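Local atomic coordinates of arginine decarboxylase, A207R protein (Paramecium bursaria Chlorella virus 1, PDB entry 2NVA), a protein that catalyses the decarboxylation of arginine to agmatine with pyridoxal 5'-phosphate as cofactor. Residues S18-I31 and R255-Q267. Numbering follows the deposited sequence.
Sequences SFYVSSPKIVEDLI and RFFAEHYSVLATQ. With PL2 ((4-{[(4-{[amino(imino)methyl]amino}butyl)amino]methyl}-5-hydroxy-6-methylpyridin-3-yl)methyl dihydrogen phosphate), chain I.
Tyr-261 packs against Ser-22, Ser-23 and Val-27 where the chain crosses twice, in opposite directions, between the beta-sheet domain and the TIM barrel of this fold III decarboxylase. Its CG lies anti to the backbone N (chi1 178°), which swings the ring across to the other segment. There Ser-22 CB lies over one face, toward the rim, 3.5 Å from Tyr-261 CZ, in a CH-pi contact, and Val-27 CG2 comes obliquely within 3.4 Å of Tyr-261 CD1. The phenol oxygen is hydrogen-bonded to Asp-52. In the backbone, Ser-23 N donates a 2.8 Å hydrogen bond to Tyr-261 O, and a water links that carbonyl with Val-21 O and Ser-23 OG.

On the sheet side, strands 18-22 and 262-267 run antiparallel, Phe-19 and Val-21 forming hydrogen-bonded pairs with Ala-265 and Val-263. On one face, Leu-264 CD1 sits over the centre of the Tyr-20 ring, 6° off its normal, in a CH-pi contact; beyond it the hydroxyls of Ser-22 and Ser-262 share a hydrogen bond. On the opposite face Ala-265 CB lies over the Phe-19 ring, 3.5 Å from Phe-19 CZ. Strand 367-371 flanks strand 18-22.

On the barrel side, Leu-30 and Ile-31 of helix 24-37, which leads into the first barrel strand, meet Phe-257, with Ile-31 CG1 3.7 Å from Phe-257 CE1. The short helix 255-258 begins at the cofactor phosphate, where Arg-255 N binds PL2 OP3 and Arg-255 NE donates to PL2 OP2 at 2.9 Å.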
# COMPACT_ATOMS: atom_id res chain seq x y z
N SER A 18 15.65 -4.56 7.11
CA SER A 18 15.03 -5.88 7.03
C SER A 18 15.50 -6.54 5.74
O SER A 18 15.94 -5.85 4.81
CB SER A 18 13.52 -5.77 7.07
OG SER A 18 13.05 -5.05 5.94
N PHE A 19 15.44 -7.86 5.67
CA PHE A 19 15.95 -8.55 4.47
C PHE A 19 15.20 -9.84 4.16
O PHE A 19 14.81 -10.58 5.07
CB PHE A 19 17.48 -8.79 4.55
CG PHE A 19 17.93 -9.67 5.71
CD1 PHE A 19 18.12 -11.05 5.54
CD2 PHE A 19 18.21 -9.11 6.97
CE1 PHE A 19 18.56 -11.85 6.60
CE2 PHE A 19 18.63 -9.91 8.04
CZ PHE A 19 18.82 -11.28 7.86
N TYR A 20 14.98 -10.06 2.87
CA TYR A 20 14.42 -11.31 2.38
C TYR A 20 15.56 -12.30 2.17
O TYR A 20 16.62 -11.91 1.69
CB TYR A 20 13.70 -11.09 1.05
CG TYR A 20 12.43 -10.30 1.19
CD1 TYR A 20 11.20 -10.95 1.40
CD2 TYR A 20 12.44 -8.92 1.13
CE1 TYR A 20 10.02 -10.23 1.55
CE2 TYR A 20 11.27 -8.18 1.28
CZ TYR A 20 10.06 -8.84 1.49
OH TYR A 20 8.90 -8.11 1.62
N VAL A 21 15.34 -13.55 2.55
CA VAL A 21 16.26 -14.64 2.19
C VAL A 21 15.50 -15.54 1.24
O VAL A 21 14.52 -16.18 1.63
CB VAL A 21 16.77 -15.44 3.43
CG1 VAL A 21 17.72 -16.57 2.99
CG2 VAL A 21 17.41 -14.50 4.44
N SER A 22 15.96 -15.57 -0.01
CA SER A 22 15.21 -16.21 -1.09
C SER A 22 15.95 -17.41 -1.63
O SER A 22 17.17 -17.37 -1.77
CB SER A 22 14.97 -15.19 -2.21
OG SER A 22 14.26 -14.07 -1.69
N SER A 23 15.21 -18.48 -1.92
CA SER A 23 15.84 -19.72 -2.39
C SER A 23 15.25 -20.23 -3.71
O SER A 23 14.17 -20.82 -3.73
CB SER A 23 15.75 -20.82 -1.33
OG SER A 23 14.46 -20.83 -0.76
N PRO A 24 15.98 -20.01 -4.81
CA PRO A 24 15.57 -20.54 -6.11
C PRO A 24 15.34 -22.06 -6.09
O PRO A 24 14.45 -22.54 -6.79
CB PRO A 24 16.74 -20.18 -7.04
CG PRO A 24 17.42 -19.03 -6.37
CD PRO A 24 17.20 -19.17 -4.90
N LYS A 25 16.12 -22.80 -5.30
CA LYS A 25 15.99 -24.27 -5.25
C LYS A 25 14.62 -24.71 -4.75
O LYS A 25 14.08 -25.72 -5.20
CB LYS A 25 17.09 -24.88 -4.38
CG LYS A 25 18.50 -24.44 -4.77
CD LYS A 25 19.00 -25.14 -6.02
CE LYS A 25 20.23 -24.42 -6.63
NZ LYS A 25 19.81 -23.08 -7.24
N ILE A 26 14.06 -23.96 -3.80
CA ILE A 26 12.71 -24.24 -3.33
C ILE A 26 11.72 -24.17 -4.48
O ILE A 26 10.89 -25.07 -4.65
CB ILE A 26 12.30 -23.31 -2.14
CG1 ILE A 26 12.96 -23.80 -0.85
CG2 ILE A 26 10.77 -23.27 -1.99
CD1 ILE A 26 12.59 -22.96 0.40
N VAL A 27 11.83 -23.13 -5.30
CA VAL A 27 10.92 -22.92 -6.42
C VAL A 27 11.14 -23.99 -7.50
O VAL A 27 10.17 -24.51 -8.05
CB VAL A 27 11.06 -21.51 -6.99
CG1 VAL A 27 10.26 -21.33 -8.31
CG2 VAL A 27 10.60 -20.50 -5.94
N GLU A 28 12.41 -24.33 -7.77
CA GLU A 28 12.72 -25.44 -8.70
C GLU A 28 12.04 -26.74 -8.29
O GLU A 28 11.43 -27.42 -9.13
CB GLU A 28 14.23 -25.65 -8.83
CG GLU A 28 14.94 -24.46 -9.50
CD GLU A 28 16.45 -24.61 -9.53
OE1 GLU A 28 17.06 -24.07 -10.49
OE2 GLU A 28 17.02 -25.26 -8.62
N ASP A 29 12.15 -27.09 -7.01
CA ASP A 29 11.48 -28.29 -6.49
C ASP A 29 9.98 -28.21 -6.65
O ASP A 29 9.34 -29.20 -6.98
CB ASP A 29 11.87 -28.52 -5.02
CG ASP A 29 13.33 -28.89 -4.85
OD1 ASP A 29 13.82 -28.82 -3.70
OD2 ASP A 29 14.01 -29.26 -5.86
N LEU A 30 9.40 -27.02 -6.42
CA LEU A 30 7.97 -26.84 -6.56
C LEU A 30 7.51 -26.89 -8.02
O LEU A 30 6.39 -27.32 -8.29
CB LEU A 30 7.49 -25.54 -5.90
CG LEU A 30 7.41 -25.58 -4.36
CD1 LEU A 30 7.24 -24.19 -3.77
CD2 LEU A 30 6.26 -26.49 -3.90
N ILE A 31 8.36 -26.42 -8.94
CA ILE A 31 8.05 -26.55 -10.36
C ILE A 31 8.01 -28.02 -10.75
O ILE A 31 7.13 -28.46 -11.48
CB ILE A 31 9.04 -25.76 -11.24
CG1 ILE A 31 8.87 -24.25 -10.99
CG2 ILE A 31 8.85 -26.12 -12.73
CD1 ILE A 31 10.06 -23.42 -11.44
N ARG A 255 0.88 -17.41 -6.11
CA ARG A 255 1.29 -17.80 -4.76
C ARG A 255 1.79 -19.25 -4.63
O ARG A 255 2.54 -19.54 -3.71
CB ARG A 255 0.18 -17.52 -3.73
CG ARG A 255 -1.03 -18.45 -3.86
CD ARG A 255 -2.10 -18.15 -2.82
NE ARG A 255 -2.75 -16.85 -3.04
CZ ARG A 255 -2.64 -15.81 -2.21
NH1 ARG A 255 -1.90 -15.88 -1.11
NH2 ARG A 255 -3.27 -14.66 -2.50
N PHE A 256 1.35 -20.14 -5.52
CA PHE A 256 1.81 -21.53 -5.46
C PHE A 256 3.34 -21.61 -5.46
O PHE A 256 3.93 -22.35 -4.67
CB PHE A 256 1.23 -22.39 -6.59
CG PHE A 256 1.58 -23.86 -6.50
CD1 PHE A 256 0.72 -24.75 -5.86
CD2 PHE A 256 2.78 -24.34 -7.03
CE1 PHE A 256 1.06 -26.12 -5.76
CE2 PHE A 256 3.13 -25.70 -6.93
CZ PHE A 256 2.27 -26.58 -6.30
N PHE A 257 3.97 -20.83 -6.33
CA PHE A 257 5.43 -20.81 -6.44
C PHE A 257 6.10 -19.77 -5.55
O PHE A 257 7.18 -20.01 -5.03
CB PHE A 257 5.87 -20.61 -7.89
CG PHE A 257 5.42 -21.71 -8.80
CD1 PHE A 257 5.92 -23.00 -8.66
CD2 PHE A 257 4.48 -21.47 -9.80
CE1 PHE A 257 5.50 -24.04 -9.49
CE2 PHE A 257 4.05 -22.50 -10.64
CZ PHE A 257 4.57 -23.79 -10.49
N ALA A 258 5.45 -18.62 -5.39
CA ALA A 258 6.09 -17.48 -4.72
C ALA A 258 6.05 -17.57 -3.20
O ALA A 258 6.96 -17.07 -2.53
CB ALA A 258 5.48 -16.16 -5.21
N GLU A 259 5.01 -18.18 -2.64
CA GLU A 259 4.85 -18.15 -1.17
C GLU A 259 6.12 -18.58 -0.42
O GLU A 259 6.63 -17.85 0.43
CB GLU A 259 3.65 -18.98 -0.71
CG GLU A 259 3.47 -19.00 0.82
CD GLU A 259 2.22 -19.74 1.28
OE1 GLU A 259 1.40 -20.16 0.44
OE2 GLU A 259 2.05 -19.91 2.52
N HIS A 260 6.63 -19.77 -0.74
CA HIS A 260 7.71 -20.38 0.03
C HIS A 260 9.09 -19.97 -0.45
O HIS A 260 10.11 -20.43 0.08
CB HIS A 260 7.58 -21.91 0.00
CG HIS A 260 6.24 -22.39 0.48
ND1 HIS A 260 5.78 -22.14 1.76
CD2 HIS A 260 5.28 -23.10 -0.14
CE1 HIS A 260 4.58 -22.67 1.90
NE2 HIS A 260 4.25 -23.27 0.76
N TYR A 261 9.13 -19.12 -1.47
CA TYR A 261 10.38 -18.67 -2.05
C TYR A 261 11.29 -17.93 -1.06
O TYR A 261 12.52 -18.05 -1.12
CB TYR A 261 10.09 -17.78 -3.26
CG TYR A 261 11.32 -17.19 -3.96
CD1 TYR A 261 12.38 -17.99 -4.38
CD2 TYR A 261 11.37 -15.81 -4.25
CE1 TYR A 261 13.48 -17.43 -5.03
CE2 TYR A 261 12.44 -15.25 -4.90
CZ TYR A 261 13.50 -16.06 -5.30
OH TYR A 261 14.58 -15.50 -5.95
N SER A 262 10.67 -17.15 -0.18
CA SER A 262 11.40 -16.24 0.70
C SER A 262 10.93 -16.33 2.15
O SER A 262 9.80 -16.70 2.42
CB SER A 262 11.21 -14.79 0.23
OG SER A 262 11.62 -14.63 -1.12
N VAL A 263 11.85 -15.98 3.06
CA VAL A 263 11.47 -15.61 4.43
C VAL A 263 11.83 -14.13 4.58
O VAL A 263 12.67 -13.64 3.84
CB VAL A 263 12.17 -16.48 5.52
CG1 VAL A 263 11.83 -17.98 5.32
CG2 VAL A 263 13.69 -16.26 5.53
N LEU A 264 11.19 -13.43 5.51
CA LEU A 264 11.50 -12.02 5.74
C LEU A 264 12.02 -11.83 7.16
O LEU A 264 11.31 -12.08 8.11
CB LEU A 264 10.28 -11.13 5.49
CG LEU A 264 10.45 -9.62 5.71
CD1 LEU A 264 11.66 -9.03 4.98
CD2 LEU A 264 9.15 -8.90 5.28
N ALA A 265 13.27 -11.40 7.28
CA ALA A 265 13.92 -11.16 8.57
C ALA A 265 13.80 -9.69 8.95
O ALA A 265 14.02 -8.81 8.11
CB ALA A 265 15.38 -11.57 8.52
N THR A 266 13.42 -9.44 10.19
CA THR A 266 13.20 -8.08 10.68
C THR A 266 13.65 -7.98 12.14
O THR A 266 13.62 -8.97 12.88
CB THR A 266 11.73 -7.62 10.48
OG1 THR A 266 11.56 -6.28 10.94
CG2 THR A 266 10.73 -8.52 11.22
N GLN A 267 14.05 -6.77 12.53
CA GLN A 267 14.65 -6.56 13.85
C GLN A 267 13.72 -5.78 14.77
O GLN A 267 13.01 -4.88 14.33
CB GLN A 267 15.97 -5.79 13.69
CG GLN A 267 16.85 -5.80 14.94
CD GLN A 267 18.08 -4.91 14.79
OE1 GLN A 267 17.98 -3.78 14.32
NE2 GLN A 267 19.23 -5.41 15.20
N1 PL2 I . -4.01 -14.66 -12.71
C2 PL2 I . -4.72 -13.52 -12.62
C2A PL2 I . -5.39 -12.93 -13.88
C3 PL2 I . -4.83 -12.89 -11.38
O3 PL2 I . -5.57 -11.75 -11.32
C4 PL2 I . -4.22 -13.42 -10.22
C4A PL2 I . -4.31 -12.74 -8.82
C5 PL2 I . -3.50 -14.62 -10.39
C6 PL2 I . -3.41 -15.20 -11.64
P PL2 I . -2.70 -16.52 -7.07
N PL2 I . -5.54 -11.93 -8.66
CA PL2 I . -5.28 -10.73 -7.85
CG PL2 I . -4.55 -9.85 -5.59
OP2 PL2 I . -3.65 -16.67 -5.78
OP3 PL2 I . -1.36 -15.75 -6.56
OP1 PL2 I . -2.40 -17.84 -7.69
OP4 PL2 I . -3.52 -15.52 -8.03
C5M PL2 I . -2.80 -15.29 -9.19
CB PL2 I . -4.71 -11.10 -6.46
CD PL2 I . -4.01 -10.22 -4.19
NE PL2 I . -3.80 -8.94 -3.47
CZ PL2 I . -3.09 -8.77 -2.35
NH2 PL2 I . -2.98 -7.53 -1.82
NH1 PL2 I . -2.50 -9.81 -1.75
O HOH W 1 13.77 -18.84 1.51